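Local coordinates for protein lysozyme, putative (Bacillus anthracis, PDB 2WAG) that probably hydrolyses the glycosidic bonds of the peptidoglycan glycan backbone, as a family GH25 lysozyme with a TIM-barrel-like catalytic domain, at residues K44-F56 against S80-V93. Sequence-based numbering, arbitrary orientation. Where two conformers were deposited one is given.
Sequences KATEGSAFVDKYF and SKGETQAEQFIRNV. With SO4 (sulfate ion), chain G.
Polar contacts gather where Ser49 meets the start of helix 82-92. In the conformers given, of two deposited for Ser49 and Thr84, Ser49 OG lies 2.7 Å from Ser80 OG and 2.6 Å from Thr84 OG1; both separations fit hydrogen bonds, although the single Ser49 proton can serve one acceptor at a time. Thr84 OG1 itself donates to the carbonyl O of the N-cap residue Lys81. A sulfate, probably from the crystallisation liquor, spans the two segments: Ser49 N reaches its O2 almost straight (2.7 Å), and Ser80 OG donates to its O4. Beside them, one water donates to Ser49 O and Thr84 O.

Van der Waals contacts, some made by polar groups, follow toward the helix C-terminus. Thr46 turns OG1 (chi1 47°) to the edge of the Phe89 ring, 3.5 Å from CD1, and this buried hydroxyl has no polar partner in the model. That torsion leaves CG2 beside the backbone N, where it meets Asn92 ND2 at 3.6 Å. The amide is fixed by a straight bond from ND2 to Gln88 O (179°), while OD1 faces both Val52 methyls. Deeper, Ala45 CB presses on Val93 CG2 at a tight 3.5 Å, and Val93 CG2 also lies 3.7 Å above the plane of the Phe89 ring, over its centre.

The helix runs roughly antiparallel to strand 44-47 (147°), held between that strand, strand 69-75 and helix 119-137, as an outer helix of the barrel.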
loop_
_atom_site.group_PDB
_atom_site.type_symbol
_atom_site.label_atom_id
_atom_site.label_comp_id
_atom_site.label_asym_id
_atom_site.label_seq_id
_atom_site.Cartn_x
_atom_site.Cartn_y
_atom_site.Cartn_z
ATOM N N LYS A 44 -4.108 -15.571 4.218
ATOM C CA LYS A 44 -3.058 -15.598 5.246
ATOM C C LYS A 44 -3.441 -16.551 6.373
ATOM O O LYS A 44 -4.539 -16.432 6.933
ATOM C CB LYS A 44 -2.829 -14.222 5.848
ATOM C CG LYS A 44 -1.661 -14.253 6.827
ATOM C CD LYS A 44 -1.372 -12.872 7.419
ATOM C CE LYS A 44 -0.250 -12.956 8.452
ATOM N NZ LYS A 44 -0.027 -11.624 9.089
ATOM N N ALA A 45 -2.533 -17.480 6.703
ATOM C CA ALA A 45 -2.722 -18.375 7.838
ATOM C C ALA A 45 -1.878 -17.956 9.022
ATOM O O ALA A 45 -2.403 -17.755 10.115
ATOM C CB ALA A 45 -2.380 -19.808 7.427
ATOM N N THR A 46 -0.574 -17.868 8.816
ATOM C CA THR A 46 0.379 -17.755 9.911
ATOM C C THR A 46 1.413 -16.679 9.613
ATOM O O THR A 46 1.630 -16.266 8.440
ATOM C CB THR A 46 1.095 -19.108 10.151
ATOM O OG1 THR A 46 1.524 -19.639 8.890
ATOM C CG2 THR A 46 0.162 -20.088 10.768
ATOM N N GLU A 47 2.085 -16.240 10.675
ATOM C CA GLU A 47 3.228 -15.355 10.552
ATOM C C GLU A 47 4.256 -15.745 11.591
ATOM O O GLU A 47 3.904 -16.033 12.740
ATOM C CB GLU A 47 2.833 -13.865 10.679
ATOM C CG GLU A 47 4.029 -12.916 10.592
ATOM C CD GLU A 47 3.653 -11.458 10.413
ATOM O OE1 GLU A 47 2.456 -11.135 10.331
ATOM O OE2 GLU A 47 4.588 -10.635 10.373
ATOM N N GLY A 48 5.521 -15.769 11.194
ATOM C CA GLY A 48 6.591 -16.106 12.131
ATOM C C GLY A 48 6.384 -17.436 12.819
ATOM O O GLY A 48 5.823 -18.369 12.257
ATOM N N SER A 49 6.844 -17.564 14.055
ATOM C CA SER A 49 6.835 -18.902 14.632
ATOM C C SER A 49 5.661 -19.103 15.600
ATOM O O SER A 49 5.524 -20.191 16.131
ATOM C CB SER A 49 8.224 -19.293 15.231
ATOM O OG SER A 49 9.242 -19.519 14.237
ATOM N N ALA A 50 4.781 -18.116 15.783
ATOM C CA ALA A 50 3.672 -18.313 16.706
ATOM C C ALA A 50 2.352 -17.609 16.377
ATOM O O ALA A 50 1.330 -17.860 17.016
ATOM C CB ALA A 50 4.128 -17.937 18.115
ATOM N N PHE A 51 2.337 -16.756 15.354
ATOM C CA PHE A 51 1.152 -15.961 15.094
ATOM C C PHE A 51 0.179 -16.651 14.128
ATOM O O PHE A 51 0.603 -17.266 13.145
ATOM C CB PHE A 51 1.553 -14.576 14.555
ATOM C CG PHE A 51 0.399 -13.677 14.256
ATOM C CD1 PHE A 51 -0.109 -12.816 15.230
ATOM C CD2 PHE A 51 -0.194 -13.685 12.995
ATOM C CE1 PHE A 51 -1.176 -11.963 14.938
ATOM C CE2 PHE A 51 -1.259 -12.839 12.703
ATOM C CZ PHE A 51 -1.756 -11.995 13.669
ATOM N N VAL A 52 -1.116 -16.532 14.412
ATOM C CA VAL A 52 -2.185 -17.058 13.563
ATOM C C VAL A 52 -3.143 -15.922 13.207
ATOM O O VAL A 52 -3.667 -15.234 14.094
ATOM C CB VAL A 52 -2.988 -18.194 14.254
ATOM C CG1 VAL A 52 -4.041 -18.768 13.313
ATOM C CG2 VAL A 52 -2.040 -19.312 14.726
ATOM N N ASP A 53 -3.365 -15.712 11.913
ATOM C CA ASP A 53 -4.298 -14.681 11.461
ATOM C C ASP A 53 -5.694 -14.974 12.027
ATOM O O ASP A 53 -6.164 -16.117 11.975
ATOM C CB ASP A 53 -4.286 -14.622 9.926
ATOM C CG ASP A 53 -5.221 -13.561 9.377
ATOM O OD1 ASP A 53 -4.705 -12.486 8.967
ATOM O OD2 ASP A 53 -6.454 -13.791 9.363
ATOM N N LYS A 54 -6.357 -13.955 12.565
ATOM C CA LYS A 54 -7.592 -14.208 13.293
ATOM C C LYS A 54 -8.740 -14.670 12.416
ATOM O O LYS A 54 -9.697 -15.249 12.923
ATOM C CB LYS A 54 -8.007 -12.991 14.119
ATOM C CG LYS A 54 -8.504 -11.833 13.323
ATOM C CD LYS A 54 -9.108 -10.766 14.247
ATOM C CE LYS A 54 -9.588 -9.554 13.467
ATOM N NZ LYS A 54 -10.231 -8.550 14.374
ATOM N N TYR A 55 -8.651 -14.445 11.105
ATOM C CA TYR A 55 -9.725 -14.866 10.217
ATOM C C TYR A 55 -9.319 -16.041 9.334
ATOM O O TYR A 55 -10.090 -16.439 8.462
ATOM C CB TYR A 55 -10.242 -13.716 9.340
ATOM C CG TYR A 55 -11.039 -12.674 10.102
ATOM C CD1 TYR A 55 -11.629 -12.960 11.342
ATOM C CD2 TYR A 55 -11.205 -11.409 9.588
ATOM C CE1 TYR A 55 -12.341 -11.993 12.051
ATOM C CE2 TYR A 55 -11.930 -10.445 10.278
ATOM C CZ TYR A 55 -12.483 -10.733 11.492
ATOM O OH TYR A 55 -13.194 -9.728 12.130
ATOM N N PHE A 56 -8.146 -16.640 9.574
ATOM C CA PHE A 56 -7.744 -17.748 8.702
ATOM C C PHE A 56 -8.755 -18.901 8.682
ATOM O O PHE A 56 -9.162 -19.374 7.626
ATOM C CB PHE A 56 -6.370 -18.319 9.057
ATOM C CG PHE A 56 -6.087 -19.570 8.275
ATOM C CD1 PHE A 56 -5.909 -19.494 6.894
ATOM C CD2 PHE A 56 -6.135 -20.820 8.867
ATOM C CE1 PHE A 56 -5.717 -20.640 6.118
ATOM C CE2 PHE A 56 -5.954 -21.975 8.089
ATOM C CZ PHE A 56 -5.748 -21.882 6.723
ATOM N N SER A 80 13.005 -15.753 13.400
ATOM C CA SER A 80 12.904 -17.096 13.964
ATOM C C SER A 80 13.275 -18.139 12.931
ATOM O O SER A 80 13.367 -17.855 11.729
ATOM C CB SER A 80 11.519 -17.373 14.524
ATOM O OG SER A 80 10.534 -17.223 13.530
ATOM N N LYS A 81 13.526 -19.354 13.398
ATOM C CA LYS A 81 14.040 -20.383 12.495
ATOM C C LYS A 81 13.010 -20.842 11.474
ATOM O O LYS A 81 11.815 -20.877 11.750
ATOM C CB LYS A 81 14.548 -21.583 13.294
ATOM C CG LYS A 81 15.826 -21.303 14.090
ATOM C CD LYS A 81 16.343 -22.572 14.744
ATOM C CE LYS A 81 15.218 -23.289 15.479
ATOM N NZ LYS A 81 14.827 -22.656 16.769
ATOM N N GLY A 82 13.509 -21.233 10.310
ATOM C CA GLY A 82 12.642 -21.768 9.259
ATOM C C GLY A 82 11.888 -22.986 9.746
ATOM O O GLY A 82 10.726 -23.180 9.431
ATOM N N GLU A 83 12.551 -23.837 10.530
ATOM C CA GLU A 83 11.899 -25.061 10.954
ATOM C C GLU A 83 10.663 -24.769 11.797
ATOM O O GLU A 83 9.623 -25.377 11.625
ATOM C CB GLU A 83 12.884 -25.955 11.739
ATOM C CG GLU A 83 12.206 -27.202 12.287
ATOM C CD GLU A 83 13.079 -27.993 13.241
ATOM O OE1 GLU A 83 13.642 -27.398 14.192
ATOM O OE2 GLU A 83 13.178 -29.217 13.037
ATOM N N THR A 84 10.782 -23.814 12.724
ATOM C CA THR A 84 9.674 -23.447 13.582
ATOM C C THR A 84 8.547 -22.752 12.802
ATOM O O THR A 84 7.374 -22.967 13.055
ATOM C CB THR A 84 10.173 -22.585 14.749
ATOM O OG1 THR A 84 10.913 -21.463 14.248
ATOM C CG2 THR A 84 11.108 -23.402 15.565
ATOM N N GLN A 85 8.935 -21.928 11.832
ATOM C CA GLN A 85 7.929 -21.283 10.985
ATOM C C GLN A 85 7.168 -22.310 10.140
ATOM O O GLN A 85 5.957 -22.219 10.022
ATOM C CB GLN A 85 8.590 -20.225 10.117
ATOM C CG GLN A 85 9.116 -19.053 10.943
ATOM C CD GLN A 85 9.531 -17.902 10.092
ATOM O OE1 GLN A 85 8.693 -17.260 9.453
ATOM N NE2 GLN A 85 10.831 -17.627 10.046
ATOM N N ALA A 86 7.883 -23.300 9.575
ATOM C CA ALA A 86 7.216 -24.357 8.812
ATOM C C ALA A 86 6.264 -25.157 9.699
ATOM O O ALA A 86 5.155 -25.502 9.302
ATOM C CB ALA A 86 8.239 -25.295 8.196
ATOM N N GLU A 87 6.732 -25.478 10.909
ATOM C CA GLU A 87 5.899 -26.225 11.836
ATOM C C GLU A 87 4.629 -25.462 12.180
ATOM O O GLU A 87 3.549 -26.046 12.323
ATOM C CB GLU A 87 6.686 -26.554 13.122
ATOM C CG GLU A 87 7.765 -27.627 12.912
ATOM C CD GLU A 87 8.809 -27.724 14.027
ATOM O OE1 GLU A 87 9.012 -26.772 14.815
ATOM O OE2 GLU A 87 9.475 -28.782 14.090
ATOM N N GLN A 88 4.740 -24.142 12.249
ATOM C CA GLN A 88 3.574 -23.340 12.527
ATOM C C GLN A 88 2.552 -23.319 11.377
ATOM O O GLN A 88 1.353 -23.489 11.588
ATOM C CB GLN A 88 4.034 -21.962 12.942
ATOM C CG GLN A 88 4.088 -21.889 14.455
ATOM C CD GLN A 88 2.692 -21.926 15.070
ATOM O OE1 GLN A 88 2.296 -22.900 15.719
ATOM N NE2 GLN A 88 1.944 -20.862 14.843
ATOM N N PHE A 89 3.030 -23.141 10.149
ATOM C CA PHE A 89 2.114 -23.217 9.018
ATOM C C PHE A 89 1.456 -24.608 8.973
ATOM O O PHE A 89 0.247 -24.727 8.818
ATOM C CB PHE A 89 2.893 -22.912 7.745
ATOM C CG PHE A 89 2.055 -22.871 6.488
ATOM C CD1 PHE A 89 1.434 -21.684 6.087
ATOM C CD2 PHE A 89 1.909 -23.998 5.687
ATOM C CE1 PHE A 89 0.705 -21.633 4.902
ATOM C CE2 PHE A 89 1.160 -23.959 4.508
ATOM C CZ PHE A 89 0.580 -22.761 4.106
ATOM N N ILE A 90 2.267 -25.664 9.119
ATOM C CA ILE A 90 1.766 -27.030 9.035
ATOM C C ILE A 90 0.703 -27.339 10.110
ATOM O O ILE A 90 -0.275 -28.001 9.814
ATOM C CB ILE A 90 2.940 -28.032 9.070
ATOM C CG1 ILE A 90 3.722 -27.950 7.753
ATOM C CG2 ILE A 90 2.438 -29.476 9.290
ATOM C CD1 ILE A 90 5.098 -28.644 7.807
ATOM N N ARG A 91 0.869 -26.825 11.331
ATOM C CA ARG A 91 -0.134 -27.060 12.386
ATOM C C ARG A 91 -1.485 -26.426 12.048
ATOM O O ARG A 91 -2.551 -26.898 12.451
ATOM C CB ARG A 91 0.347 -26.519 13.744
ATOM C CG ARG A 91 1.516 -27.292 14.310
ATOM C CD ARG A 91 1.832 -26.888 15.745
ATOM N NE ARG A 91 2.622 -25.661 15.790
ATOM C CZ ARG A 91 3.925 -25.632 16.023
ATOM N NH1 ARG A 91 4.582 -26.767 16.243
ATOM N NH2 ARG A 91 4.571 -24.474 16.029
ATOM N N ASN A 92 -1.435 -25.336 11.297
ATOM C CA ASN A 92 -2.631 -24.557 11.046
ATOM C C ASN A 92 -3.332 -24.873 9.737
ATOM O O ASN A 92 -4.534 -24.701 9.637
ATOM C CB ASN A 92 -2.277 -23.063 11.068
ATOM C CG ASN A 92 -2.195 -22.534 12.490
ATOM O OD1 ASN A 92 -3.216 -22.159 13.061
ATOM N ND2 ASN A 92 -1.001 -22.560 13.091
ATOM N N VAL A 93 -2.586 -25.311 8.731
ATOM C CA VAL A 93 -3.153 -25.436 7.381
ATOM C C VAL A 93 -3.300 -26.916 7.003
ATOM O O VAL A 93 -2.306 -27.626 6.875
ATOM C CB VAL A 93 -2.256 -24.704 6.355
ATOM C CG1 VAL A 93 -2.822 -24.852 4.933
ATOM C CG2 VAL A 93 -2.120 -23.221 6.745
HETATM S S SO4 G . 8.916 -14.300 15.257
HETATM O O1 SO4 G . 8.461 -13.063 14.646
HETATM O O2 SO4 G . 8.051 -15.471 15.345
HETATM O O3 SO4 G . 9.815 -14.130 16.406
HETATM O O4 SO4 G . 9.869 -14.743 14.213
HETATM O O HOH W 1 6.690 -22.928 15.538
#